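Local coordinates for hypothetical Thioesterase Protein SP_1851 (Streptococcus pneumoniae serotype 4, PDB 4XY5) that probably hydrolyses thioesters, as a PaaI-like member of the hotdog-fold thioesterase superfamily, at residues V34-S37 with S38-Y41. The protein carries 1 engineered substitution. Sequence-based numbering, arbitrary orientation.
Sequences VVNS and SLNY
Ser38 and Val35 grip each other at both ends of a short 3-10 turn, in the loop that leads from strand 27-33 to helix 47-64 of this hotdog-fold chain. Ser38 N donates a hydrogen bond to Val35 O at 2.9 Å, approaching from above the carbonyl plane. In return, Ser38 OG accepts from Val35 N at 3.0 Å in a nearly straight bond (167°). Its chi1 of -46° holds OG beside its own backbone N, turned back toward the turn's start. Leu39 N bonds to Asn36 O at 3.2 Å. The close-packed side is apolar: Val34 CG1 lies 3.7 Å from Ser38 CB and 3.8 Å from Leu39 CD2, the Val34 and Leu39 side chains crossing at about a right angle, while Tyr49 of helix 47-64 touches Val34 and Ser38. Val34 offers Leu39 a methyl; Ser38 is small enough to fit while its hydroxyl reaches the amide. The looser, solvent side suits polar Ser37 and Asn36: a water joins Ser37 OG to Ser38 OG, and Asn36 OD1 comes no nearer than 4.0 Å to Leu39 CD1. A small hydroxyl thus satisfies an amide left over by the turn's backbone bonds, tying entry to exit.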
loop_
_atom_site.group_PDB
_atom_site.type_symbol
_atom_site.label_atom_id
_atom_site.label_comp_id
_atom_site.label_asym_id
_atom_site.label_seq_id
_atom_site.Cartn_x
_atom_site.Cartn_y
_atom_site.Cartn_z
ATOM N N VAL A 34 -3.625 24.066 -8.981
ATOM C CA VAL A 34 -2.317 23.965 -8.340
ATOM C C VAL A 34 -1.717 25.366 -8.190
ATOM O O VAL A 34 -1.664 26.136 -9.151
ATOM C CB VAL A 34 -1.366 23.059 -9.142
ATOM C CG1 VAL A 34 -0.031 22.901 -8.434
ATOM C CG2 VAL A 34 -2.002 21.687 -9.368
ATOM N N VAL A 35 -1.297 25.701 -6.974
ATOM C CA VAL A 35 -0.742 27.020 -6.692
ATOM C C VAL A 35 0.620 26.852 -6.023
ATOM O O VAL A 35 1.090 25.718 -5.832
ATOM C CB VAL A 35 -1.696 27.866 -5.813
ATOM C CG1 VAL A 35 -2.928 28.271 -6.619
ATOM C CG2 VAL A 35 -2.112 27.107 -4.560
ATOM N N ASN A 36 1.280 27.954 -5.683
ATOM C CA ASN A 36 2.642 27.837 -5.161
ATOM C C ASN A 36 2.727 27.013 -3.882
ATOM O O ASN A 36 3.698 26.290 -3.670
ATOM C CB ASN A 36 3.259 29.224 -4.901
ATOM C CG ASN A 36 4.743 29.140 -4.548
ATOM O OD1 ASN A 36 5.578 28.856 -5.410
ATOM N ND2 ASN A 36 5.075 29.377 -3.288
ATOM N N SER A 37 1.716 27.115 -3.030
ATOM C CA SER A 37 1.749 26.400 -1.754
ATOM C C SER A 37 1.554 24.889 -1.963
ATOM O O SER A 37 1.724 24.102 -1.030
ATOM C CB SER A 37 0.677 26.939 -0.804
ATOM O OG SER A 37 -0.623 26.763 -1.341
ATOM N N SER A 38 1.206 24.508 -3.189
ATOM C CA SER A 38 0.992 23.106 -3.541
ATOM C C SER A 38 2.297 22.384 -3.854
ATOM O O SER A 38 2.320 21.171 -3.917
ATOM C CB SER A 38 0.074 22.982 -4.763
ATOM O OG SER A 38 -1.067 23.820 -4.674
ATOM N N LEU A 39 3.375 23.136 -4.082
ATOM C CA LEU A 39 4.566 22.588 -4.732
ATOM C C LEU A 39 5.636 22.079 -3.757
ATOM O O LEU A 39 5.642 22.449 -2.587
ATOM C CB LEU A 39 5.195 23.655 -5.648
ATOM C CG LEU A 39 4.272 24.326 -6.673
ATOM C CD1 LEU A 39 5.015 25.447 -7.431
ATOM C CD2 LEU A 39 3.708 23.296 -7.643
ATOM N N ASN A 40 6.535 21.238 -4.262
ATOM C CA ASN A 40 7.698 20.796 -3.496
ATOM C C ASN A 40 8.952 21.551 -3.933
ATOM O O ASN A 40 8.855 22.509 -4.703
ATOM C CB ASN A 40 7.903 19.282 -3.637
ATOM C CG ASN A 40 8.116 18.829 -5.082
ATOM O OD1 ASN A 40 8.582 19.580 -5.929
ATOM N ND2 ASN A 40 7.778 17.572 -5.359
ATOM N N TYR A 41 10.117 21.107 -3.454
ATOM C CA TYR A 41 11.396 21.744 -3.794
ATOM C C TYR A 41 11.620 21.855 -5.295
ATOM O O TYR A 41 12.212 22.824 -5.772
ATOM C CB TYR A 41 12.595 20.974 -3.222
ATOM C CG TYR A 41 12.466 20.411 -1.830
ATOM C CD1 TYR A 41 12.353 21.246 -0.722
ATOM C CD2 TYR A 41 12.529 19.034 -1.614
ATOM C CE1 TYR A 41 12.260 20.723 0.562
ATOM C CE2 TYR A 41 12.440 18.502 -0.338
ATOM C CZ TYR A 41 12.305 19.352 0.743
ATOM O OH TYR A 41 12.211 18.828 2.013
HETATM O O HOH W 1 -1.999 24.559 -2.281
HETATM O O HOH W 2 4.849 24.102 -0.835
#